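Local structure of Tni2 (Pseudomonas fluorescens, 6B12) at residues C[38-42]-C[84-88]; C[49-55]-C[67-73]; C[120-124]-C[136-142]. The protein binds the type VI secretion NADase effector Tne2 and probably serves as its immunity protein, protecting the producing cell from its own toxin. Residues are numbered along the deposited sequence.

Overall arrangement
From the N terminus, the chain runs through the first antiparallel sheet to strand 34-41, whose end forms one side of contact 1. Before that contact closes at the turn 84-88, the chain makes contact 2 on its way: 49-55 leads out of the first sheet into strand 54-58 and pairs with 67-73, so contact 2 lies within the span of contact 1. Contact 3 follows in series, a hairpin in the last sheet. Contact 1 joins the first sheet to the middle one; contact 2 pairs the first two strands of the middle sheet and holds the connection from the first sheet against it. The centres of contacts 1 and 2 are about 18 Å apart; those of contacts 2 and 3, about 20 Å apart, lie on opposite sides of the chain's centre.

Contact 1. Residues C[38-42]-C[84-88]; sequences RWRWQ and SGDRQ
Trp41 lays one face of its indole over Gly85 and Asp86: Asp86 CB sits 3.8 Å from the centroid of the five-membered ring, 20° off its normal, a CH-pi contact, and Trp41 CB is 3.5 Å from Gly85 O. Residues 38-41 are extended strand, so Trp39 and Trp41 both point toward 84-88 while Arg40 between them points away. The CA atoms of Trp41 and Asp86 are 5.9 Å apart. Trp41 takes chi1 t with chi2 near -91°; Trp39 takes chi1 p with chi2 near 98°, which carries its NE1 to the carbonyl of Gly85. That hydrogen bond, Trp39 NE1 to Gly85 O, is 2.8 Å long and almost linear at 178°. Trp39 CZ2 also lies 3.7 Å from Arg87 CG.

Segment 84-88 is a type I beta turn from Ser84 to Arg87, closed by Arg87 N to Ser84 O at 2.9 Å; Arg87 then adopts positive phi (63°/17°). Asp86 OD1 accepts from Gln88 N at 3.1 Å, an Asx turn, and from Ser84 OG at 2.7 Å. Gly85 leaves room for the indole, since a CB there would come 2.3 Å from Trp41 CZ3.

The arrangement is a tight turn docked on two strand tryptophans, joining separate sheets without strand pairing. Strand 34-41 pairs with strand 44-49, where Leu46 touches Trp39, Trp41 and Arg87, and Ile2 of strand 2-3 packs on both tryptophans; the turn links strands 78-84 and 90-92 of the middle sheet.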
loop_
_atom_site.group_PDB
_atom_site.type_symbol
_atom_site.label_atom_id
_atom_site.label_comp_id
_atom_site.label_asym_id
_atom_site.label_seq_id
_atom_site.Cartn_x
_atom_site.Cartn_y
_atom_site.Cartn_z
ATOM N N ARG C 38 12.940 -12.489 9.383
ATOM C CA ARG C 38 13.795 -13.047 10.416
ATOM C C ARG C 38 14.378 -11.902 11.228
ATOM O O ARG C 38 14.633 -10.820 10.691
ATOM C CB ARG C 38 14.899 -13.898 9.742
ATOM C CG ARG C 38 16.071 -14.328 10.552
ATOM C CD ARG C 38 17.026 -15.125 9.633
ATOM N NE ARG C 38 17.740 -14.289 8.659
ATOM C CZ ARG C 38 18.186 -14.711 7.477
ATOM N NH1 ARG C 38 17.979 -15.964 7.079
ATOM N NH2 ARG C 38 18.832 -13.870 6.675
ATOM N N TRP C 39 14.580 -12.127 12.529
ATOM C CA TRP C 39 15.149 -11.069 13.369
ATOM C C TRP C 39 15.775 -11.676 14.613
ATOM O O TRP C 39 15.550 -12.841 14.944
ATOM C CB TRP C 39 14.088 -10.022 13.775
ATOM C CG TRP C 39 12.968 -10.583 14.670
ATOM C CD1 TRP C 39 12.893 -10.502 16.036
ATOM C CD2 TRP C 39 11.786 -11.285 14.244
ATOM N NE1 TRP C 39 11.740 -11.113 16.489
ATOM C CE2 TRP C 39 11.050 -11.614 15.409
ATOM C CE3 TRP C 39 11.297 -11.694 12.988
ATOM C CZ2 TRP C 39 9.848 -12.311 15.362
ATOM C CZ3 TRP C 39 10.098 -12.395 12.945
ATOM C CH2 TRP C 39 9.388 -12.694 14.123
ATOM N N ARG C 40 16.576 -10.855 15.314
ATOM C CA ARG C 40 17.148 -11.261 16.588
ATOM C C ARG C 40 16.381 -10.634 17.749
ATOM O O ARG C 40 16.026 -9.455 17.705
ATOM C CB ARG C 40 18.623 -10.858 16.693
ATOM C CG ARG C 40 19.233 -11.331 17.989
ATOM C CD ARG C 40 20.739 -11.080 18.068
ATOM N NE ARG C 40 21.083 -9.665 18.010
ATOM C CZ ARG C 40 21.098 -8.841 19.061
ATOM N NH1 ARG C 40 20.771 -9.262 20.287
ATOM N NH2 ARG C 40 21.434 -7.573 18.882
ATOM N N TRP C 41 16.120 -11.445 18.771
ATOM C CA TRP C 41 15.626 -10.995 20.069
ATOM C C TRP C 41 16.525 -11.626 21.110
ATOM O O TRP C 41 16.587 -12.862 21.209
ATOM C CB TRP C 41 14.162 -11.408 20.299
ATOM C CG TRP C 41 13.587 -10.924 21.591
ATOM C CD1 TRP C 41 13.586 -11.567 22.804
ATOM C CD2 TRP C 41 12.901 -9.692 21.783
ATOM N NE1 TRP C 41 12.947 -10.782 23.749
ATOM C CE2 TRP C 41 12.514 -9.630 23.139
ATOM C CE3 TRP C 41 12.572 -8.628 20.925
ATOM C CZ2 TRP C 41 11.814 -8.544 23.667
ATOM C CZ3 TRP C 41 11.867 -7.550 21.445
ATOM C CH2 TRP C 41 11.497 -7.517 22.809
ATOM N N GLN C 42 17.249 -10.785 21.853
ATOM C CA GLN C 42 18.227 -11.285 22.815
ATOM C C GLN C 42 19.170 -12.275 22.132
ATOM O O GLN C 42 19.855 -11.899 21.178
ATOM C CB GLN C 42 17.523 -11.900 24.018
ATOM C CG GLN C 42 16.757 -10.848 24.820
ATOM C CD GLN C 42 16.093 -11.430 26.034
ATOM O OE1 GLN C 42 15.238 -12.313 25.928
ATOM N NE2 GLN C 42 16.480 -10.943 27.201
ATOM N N SER C 84 4.722 -10.470 18.870
ATOM C CA SER C 84 5.653 -9.950 19.863
ATOM C C SER C 84 7.098 -10.157 19.392
ATOM O O SER C 84 7.399 -11.035 18.582
ATOM C CB SER C 84 5.431 -10.638 21.219
ATOM O OG SER C 84 5.718 -12.022 21.154
ATOM N N GLY C 85 8.002 -9.317 19.891
ATOM C CA GLY C 85 9.392 -9.454 19.483
ATOM C C GLY C 85 9.995 -10.797 19.845
ATOM O O GLY C 85 10.871 -11.310 19.133
ATOM N N ASP C 86 9.563 -11.387 20.960
ATOM C CA ASP C 86 10.114 -12.691 21.305
ATOM C C ASP C 86 9.408 -13.826 20.580
ATOM O O ASP C 86 9.739 -15.005 20.809
ATOM C CB ASP C 86 10.111 -12.907 22.829
ATOM C CG ASP C 86 8.737 -12.937 23.453
ATOM O OD1 ASP C 86 7.721 -12.831 22.742
ATOM O OD2 ASP C 86 8.689 -13.078 24.702
ATOM N N ARG C 87 8.469 -13.481 19.708
ATOM C CA ARG C 87 7.727 -14.410 18.858
ATOM C C ARG C 87 6.886 -15.392 19.662
ATOM O O ARG C 87 6.463 -16.416 19.132
ATOM C CB ARG C 87 8.671 -15.165 17.906
ATOM C CG ARG C 87 8.084 -15.387 16.495
ATOM C CD ARG C 87 7.704 -16.822 16.234
ATOM N NE ARG C 87 8.815 -17.754 16.268
ATOM C CZ ARG C 87 8.950 -18.725 17.169
ATOM N NH1 ARG C 87 8.042 -18.882 18.132
ATOM N NH2 ARG C 87 9.994 -19.546 17.102
ATOM N N GLN C 88 6.621 -15.119 20.943
ATOM C CA GLN C 88 5.862 -16.079 21.728
ATOM C C GLN C 88 4.358 -15.885 21.605
ATOM O O GLN C 88 3.608 -16.835 21.828
ATOM C CB GLN C 88 6.277 -16.020 23.206
ATOM C CG GLN C 88 7.742 -16.422 23.459
ATOM C CD GLN C 88 8.128 -17.746 22.804
ATOM O OE1 GLN C 88 7.777 -18.818 23.297
ATOM N NE2 GLN C 88 8.866 -17.673 21.688
#

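Contact 2. Residues C[49-55]-C[67-73]; sequences VNSRGLL and ILWNDDD
Leu55 and Leu68 pack CB to CB at 4.0 Å on one face of an antiparallel pair; on the other, Leu54 CD2 meets Trp69 CZ3 at 4.1 Å and Leu54 CB lies 4.4 Å from Ile67 CG2. Leu54 with Trp69 is a non-hydrogen-bonded pair (CA-CA 4.7 Å). Leu55 with Leu68 is hydrogen-bonded (CA-CA 4.9 Å), through Leu55 N to Leu68 O at 2.8 Å and Leu68 N to Leu55 O at 2.7 Å. Trp69, chi1 t and chi2 near -100°, swings its indole across Asn50, whose CB stands 3.6 Å from the six-membered ring centroid, 10° off the normal, a CH-pi contact.

Beyond the paired strands, 50-53 forms a type I turn closed by Gly53 N to Asn50 O at 2.9 Å, with Asn50 OD1 accepting from Arg52 N at 3.0 Å, an Asx turn. Gly53, at phi 107° and psi 151°, has a backbone that calls for glycine. Two asparagines lock the turn to the strand end: Asn50 ND2 donates to Asn70 O at 3.0 Å and Asn70 ND2 to Arg52 O at 2.9 Å, beside Asn70 N to Gly53 O at 3.1 Å. At the polar edge one water bonds Arg52 O (2.7 Å) and Asp72 O (2.8 Å), another Arg52 NH1 (3.0 Å) and Asn70 O (2.8 Å).

The pair belongs to the beta hairpin of strands 54-58 and 64-70. Asn70 OD1 accepts a hydrogen bond from Lys51 of Tne2, placing this strand end at the toxin interface. Strand 78-84 flanks 64-70, Phe111 of strand 102-112 packs on Leu55 and Leu68, and Val34 of strand 34-41 touches Leu54.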
loop_
_atom_site.group_PDB
_atom_site.type_symbol
_atom_site.label_atom_id
_atom_site.label_comp_id
_atom_site.label_asym_id
_atom_site.label_seq_id
_atom_site.Cartn_x
_atom_site.Cartn_y
_atom_site.Cartn_z
ATOM N N VAL C 49 7.523 -17.621 8.405
ATOM C CA VAL C 49 7.751 -18.050 7.028
ATOM C C VAL C 49 6.406 -18.339 6.390
ATOM O O VAL C 49 5.593 -19.049 6.981
ATOM C CB VAL C 49 8.626 -19.317 6.963
ATOM C CG1 VAL C 49 8.809 -19.758 5.499
ATOM C CG2 VAL C 49 9.946 -19.095 7.679
ATOM N N ASN C 50 6.181 -17.807 5.192
ATOM C CA ASN C 50 4.937 -18.080 4.464
ATOM C C ASN C 50 5.279 -18.204 2.988
ATOM O O ASN C 50 5.631 -17.205 2.363
ATOM C CB ASN C 50 3.912 -16.963 4.718
ATOM C CG ASN C 50 2.553 -17.268 4.099
ATOM O OD1 ASN C 50 2.394 -18.282 3.432
ATOM N ND2 ASN C 50 1.582 -16.398 4.319
ATOM N N SER C 51 5.170 -19.414 2.412
ATOM C CA SER C 51 5.565 -19.544 1.009
ATOM C C SER C 51 4.602 -18.803 0.086
ATOM O O SER C 51 4.958 -18.489 -1.059
ATOM C CB SER C 51 5.675 -21.020 0.629
ATOM O OG SER C 51 4.413 -21.654 0.629
ATOM N N ARG C 52 3.411 -18.456 0.581
ATOM C CA ARG C 52 2.477 -17.626 -0.166
ATOM C C ARG C 52 2.839 -16.154 -0.185
ATOM O O ARG C 52 2.226 -15.396 -0.951
ATOM C CB ARG C 52 1.074 -17.758 0.423
ATOM C CG ARG C 52 0.486 -19.128 0.197
ATOM C CD ARG C 52 -0.787 -19.301 0.988
ATOM N NE ARG C 52 -1.521 -20.468 0.487
ATOM C CZ ARG C 52 -2.273 -21.240 1.255
ATOM N NH1 ARG C 52 -2.378 -20.971 2.546
ATOM N NH2 ARG C 52 -2.910 -22.278 0.732
ATOM N N GLY C 53 3.774 -15.733 0.651
ATOM C CA GLY C 53 4.192 -14.353 0.713
ATOM C C GLY C 53 3.684 -13.657 1.969
ATOM O O GLY C 53 2.631 -14.003 2.536
ATOM N N LEU C 54 4.448 -12.663 2.417
ATOM C CA LEU C 54 4.074 -11.870 3.579
ATOM C C LEU C 54 4.669 -10.483 3.435
ATOM O O LEU C 54 5.610 -10.264 2.677
ATOM C CB LEU C 54 4.540 -12.526 4.883
ATOM C CG LEU C 54 6.063 -12.698 5.044
ATOM C CD1 LEU C 54 6.704 -11.532 5.804
ATOM C CD2 LEU C 54 6.396 -14.010 5.775
ATOM N N LEU C 55 4.106 -9.537 4.180
ATOM C CA LEU C 55 4.627 -8.183 4.233
ATOM C C LEU C 55 4.876 -7.915 5.702
ATOM O O LEU C 55 3.949 -8.042 6.504
ATOM C CB LEU C 55 3.619 -7.197 3.624
ATOM C CG LEU C 55 4.006 -5.756 3.340
ATOM C CD1 LEU C 55 5.172 -5.654 2.324
ATOM C CD2 LEU C 55 2.774 -5.040 2.807
ATOM N N ILE C 67 2.663 -8.111 10.660
ATOM C CA ILE C 67 2.870 -9.092 9.609
ATOM C C ILE C 67 1.574 -9.194 8.831
ATOM O O ILE C 67 0.567 -9.623 9.392
ATOM C CB ILE C 67 3.227 -10.478 10.175
ATOM C CG1 ILE C 67 4.407 -10.433 11.163
ATOM C CG2 ILE C 67 3.476 -11.434 9.014
ATOM C CD1 ILE C 67 5.670 -10.085 10.530
ATOM N N LEU C 68 1.606 -8.854 7.547
ATOM C CA LEU C 68 0.455 -9.065 6.667
ATOM C C LEU C 68 0.697 -10.374 5.925
ATOM O O LEU C 68 1.613 -10.470 5.103
ATOM C CB LEU C 68 0.297 -7.892 5.716
ATOM C CG LEU C 68 -0.940 -7.963 4.835
ATOM C CD1 LEU C 68 -2.230 -8.047 5.666
ATOM C CD2 LEU C 68 -0.920 -6.734 3.954
ATOM N N TRP C 69 -0.142 -11.369 6.211
ATOM C CA TRP C 69 0.101 -12.771 5.898
ATOM C C TRP C 69 -0.803 -13.192 4.748
ATOM O O TRP C 69 -2.027 -13.141 4.890
ATOM C CB TRP C 69 -0.213 -13.579 7.153
ATOM C CG TRP C 69 0.151 -15.025 7.205
ATOM C CD1 TRP C 69 -0.688 -16.104 7.002
ATOM C CD2 TRP C 69 1.403 -15.560 7.618
ATOM N NE1 TRP C 69 -0.000 -17.273 7.241
ATOM C CE2 TRP C 69 1.278 -16.960 7.635
ATOM C CE3 TRP C 69 2.626 -14.979 7.998
ATOM C CZ2 TRP C 69 2.339 -17.790 7.974
ATOM C CZ3 TRP C 69 3.677 -15.813 8.332
ATOM C CH2 TRP C 69 3.521 -17.192 8.325
ATOM N N ASN C 70 -0.215 -13.622 3.626
ATOM C CA ASN C 70 -1.049 -13.990 2.479
ATOM C C ASN C 70 -1.768 -15.302 2.759
ATOM O O ASN C 70 -1.151 -16.275 3.202
ATOM C CB ASN C 70 -0.213 -14.124 1.205
ATOM C CG ASN C 70 0.229 -12.792 0.665
ATOM O OD1 ASN C 70 -0.239 -11.750 1.124
ATOM N ND2 ASN C 70 1.135 -12.810 -0.312
ATOM N N ASP C 71 -3.082 -15.342 2.466
ATOM C CA ASP C 71 -3.899 -16.510 2.793
ATOM C C ASP C 71 -4.184 -17.419 1.610
ATOM O O ASP C 71 -4.758 -18.496 1.803
ATOM C CB ASP C 71 -5.232 -16.074 3.420
ATOM C CG ASP C 71 -5.045 -15.480 4.827
ATOM O OD1 ASP C 71 -4.225 -16.018 5.608
ATOM O OD2 ASP C 71 -5.722 -14.483 5.155
ATOM N N ASP C 72 -3.808 -17.032 0.401
ATOM C CA ASP C 72 -3.969 -17.945 -0.719
ATOM C C ASP C 72 -2.874 -17.651 -1.742
ATOM O O ASP C 72 -1.904 -16.949 -1.444
ATOM C CB ASP C 72 -5.404 -17.851 -1.272
ATOM C CG ASP C 72 -5.730 -16.503 -1.870
ATOM O OD1 ASP C 72 -4.821 -15.721 -2.184
ATOM O OD2 ASP C 72 -6.935 -16.229 -2.069
ATOM N N ASP C 73 -3.042 -18.177 -2.964
ATOM C CA ASP C 73 -1.999 -18.084 -3.973
ATOM C C ASP C 73 -2.079 -16.808 -4.793
ATOM O O ASP C 73 -1.300 -16.648 -5.741
ATOM C CB ASP C 73 -2.034 -19.310 -4.904
ATOM C CG ASP C 73 -3.285 -19.370 -5.779
ATOM O OD1 ASP C 73 -4.230 -18.572 -5.576
ATOM O OD2 ASP C 73 -3.328 -20.243 -6.681
HETATM O O HOH W 1 0.236 -15.751 -2.726
HETATM O O HOH W 2 -1.359 -18.818 4.329
#

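Contact 3. Residues C[120-124]-C[136-142]; sequences SIFTC and RVDIDAS
In this antiparallel beta hairpin, Thr123 OG1 to Asp138 OD1 joins the two strands, and Ser120 OG, just before strand 121-128, bonds Asp140 OD1, each 2.7 Å. Arg136 forms a two-bond salt bridge with Asp138, NE to OD1 and NH2 to OD2, both 3.0 Å, and lies in cation-pi contact with Phe114. The axes of 121-124 and 136-140 approach to 4.6 Å, their N-to-C directions 150° apart. Phe122-Ile139 and Cys124-Val137 are hydrogen-bonded pairs: Phe122 N to Ile139 O at 3.0 Å, Ile139 N to Phe122 O at 2.8 Å, Cys124 N to Val137 O at 2.9 Å, Val137 N to Cys124 O at 3.0 Å. Ile121-Asp140 and Thr123-Asp138 are non-hydrogen-bonded backbone pairs. Ala141 N to Ser120 O, 2.8 Å, extends the ladder. Asp140 OD1 accepts from Ser142 N at 3.0 Å, an Asx turn. Phe122, Cys124, Val137 and Ile139 lie on one face, against Leu80, Val82, Tyr108 and Phe111. Phe122, chi1 p, turns its ring over Ile139, whose CB is 4.0 Å from the ring centroid.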
loop_
_atom_site.group_PDB
_atom_site.type_symbol
_atom_site.label_atom_id
_atom_site.label_comp_id
_atom_site.label_asym_id
_atom_site.label_seq_id
_atom_site.Cartn_x
_atom_site.Cartn_y
_atom_site.Cartn_z
ATOM N N SER C 120 4.588 2.840 19.497
ATOM C CA SER C 120 3.851 1.585 19.435
ATOM C C SER C 120 2.796 1.572 18.327
ATOM O O SER C 120 2.259 0.505 18.034
ATOM C CB SER C 120 3.157 1.304 20.766
ATOM O OG SER C 120 2.134 2.272 21.011
ATOM N N ILE C 121 2.522 2.708 17.689
ATOM C CA ILE C 121 1.464 2.800 16.674
ATOM C C ILE C 121 2.059 2.567 15.298
ATOM O O ILE C 121 3.065 3.185 14.940
ATOM C CB ILE C 121 0.764 4.169 16.726
ATOM C CG1 ILE C 121 0.091 4.369 18.087
ATOM C CG2 ILE C 121 -0.296 4.269 15.617
ATOM C CD1 ILE C 121 -0.418 5.816 18.346
ATOM N N PHE C 122 1.408 1.705 14.503
ATOM C CA PHE C 122 1.726 1.563 13.090
ATOM C C PHE C 122 0.439 1.742 12.292
ATOM O O PHE C 122 -0.666 1.788 12.848
ATOM C CB PHE C 122 2.391 0.209 12.787
ATOM C CG PHE C 122 1.477 -0.969 12.994
ATOM C CD1 PHE C 122 1.313 -1.534 14.252
ATOM C CD2 PHE C 122 0.796 -1.522 11.910
ATOM C CE1 PHE C 122 0.479 -2.622 14.443
ATOM C CE2 PHE C 122 -0.069 -2.616 12.085
ATOM C CZ PHE C 122 -0.224 -3.177 13.333
ATOM N N THR C 123 0.590 1.870 10.979
ATOM C CA THR C 123 -0.544 2.126 10.093
ATOM C C THR C 123 -0.627 1.046 9.030
ATOM O O THR C 123 0.370 0.728 8.384
ATOM C CB THR C 123 -0.399 3.486 9.405
ATOM O OG1 THR C 123 -0.332 4.531 10.384
ATOM C CG2 THR C 123 -1.600 3.748 8.491
ATOM N N CYS C 124 -1.833 0.518 8.802
ATOM C CA CYS C 124 -2.032 -0.414 7.703
ATOM C C CYS C 124 -3.220 0.071 6.891
ATOM O O CYS C 124 -4.221 0.554 7.451
ATOM C CB CYS C 124 -2.244 -1.835 8.221
ATOM S SG CYS C 124 -2.126 -3.130 6.954
ATOM N N ARG C 136 -7.151 4.436 6.138
ATOM C CA ARG C 136 -5.953 4.387 6.967
ATOM C C ARG C 136 -6.350 3.894 8.351
ATOM O O ARG C 136 -7.231 4.490 8.997
ATOM C CB ARG C 136 -5.320 5.773 7.040
ATOM C CG ARG C 136 -4.306 5.890 8.155
ATOM C CD ARG C 136 -3.742 7.298 8.205
ATOM N NE ARG C 136 -3.012 7.504 9.457
ATOM C CZ ARG C 136 -2.404 8.638 9.770
ATOM N NH1 ARG C 136 -2.429 9.659 8.912
ATOM N NH2 ARG C 136 -1.761 8.742 10.926
ATOM N N VAL C 137 -5.734 2.801 8.800
ATOM C CA VAL C 137 -6.049 2.194 10.093
ATOM C C VAL C 137 -4.798 2.249 10.957
ATOM O O VAL C 137 -3.799 1.583 10.671
ATOM C CB VAL C 137 -6.563 0.757 9.949
ATOM C CG1 VAL C 137 -6.981 0.194 11.336
ATOM C CG2 VAL C 137 -7.747 0.718 8.984
ATOM N N ASP C 138 -4.846 3.059 12.001
ATOM C CA ASP C 138 -3.755 3.144 12.958
ATOM C C ASP C 138 -4.020 2.162 14.086
ATOM O O ASP C 138 -5.135 2.093 14.612
ATOM C CB ASP C 138 -3.633 4.565 13.513
ATOM C CG ASP C 138 -3.023 5.542 12.511
ATOM O OD1 ASP C 138 -2.793 5.178 11.329
ATOM O OD2 ASP C 138 -2.766 6.693 12.900
ATOM N N ILE C 139 -2.983 1.416 14.465
ATOM C CA ILE C 139 -3.092 0.286 15.378
ATOM C C ILE C 139 -2.009 0.423 16.448
ATOM O O ILE C 139 -0.858 0.701 16.120
ATOM C CB ILE C 139 -2.943 -1.046 14.612
ATOM C CG1 ILE C 139 -4.092 -1.180 13.587
ATOM C CG2 ILE C 139 -2.928 -2.253 15.569
ATOM C CD1 ILE C 139 -3.731 -2.025 12.367
ATOM N N ASP C 140 -2.388 0.250 17.713
ATOM C CA ASP C 140 -1.442 0.282 18.833
ATOM C C ASP C 140 -0.913 -1.130 19.037
ATOM O O ASP C 140 -1.618 -1.997 19.569
ATOM C CB ASP C 140 -2.140 0.792 20.090
ATOM C CG ASP C 140 -1.207 0.904 21.292
ATOM O OD1 ASP C 140 -0.003 0.588 21.173
ATOM O OD2 ASP C 140 -1.727 1.329 22.344
ATOM N N ALA C 141 0.329 -1.372 18.623
ATOM C CA ALA C 141 0.888 -2.712 18.788
ATOM C C ALA C 141 1.062 -3.103 20.245
ATOM O O ALA C 141 1.193 -4.297 20.527
ATOM C CB ALA C 141 2.258 -2.846 18.090
ATOM N N SER C 142 1.155 -2.136 21.167
ATOM C CA SER C 142 1.352 -2.505 22.560
ATOM C C SER C 142 0.094 -3.109 23.174
ATOM O O SER C 142 0.181 -3.774 24.212
ATOM C CB SER C 142 1.827 -1.286 23.374
ATOM O OG SER C 142 0.784 -0.340 23.507
#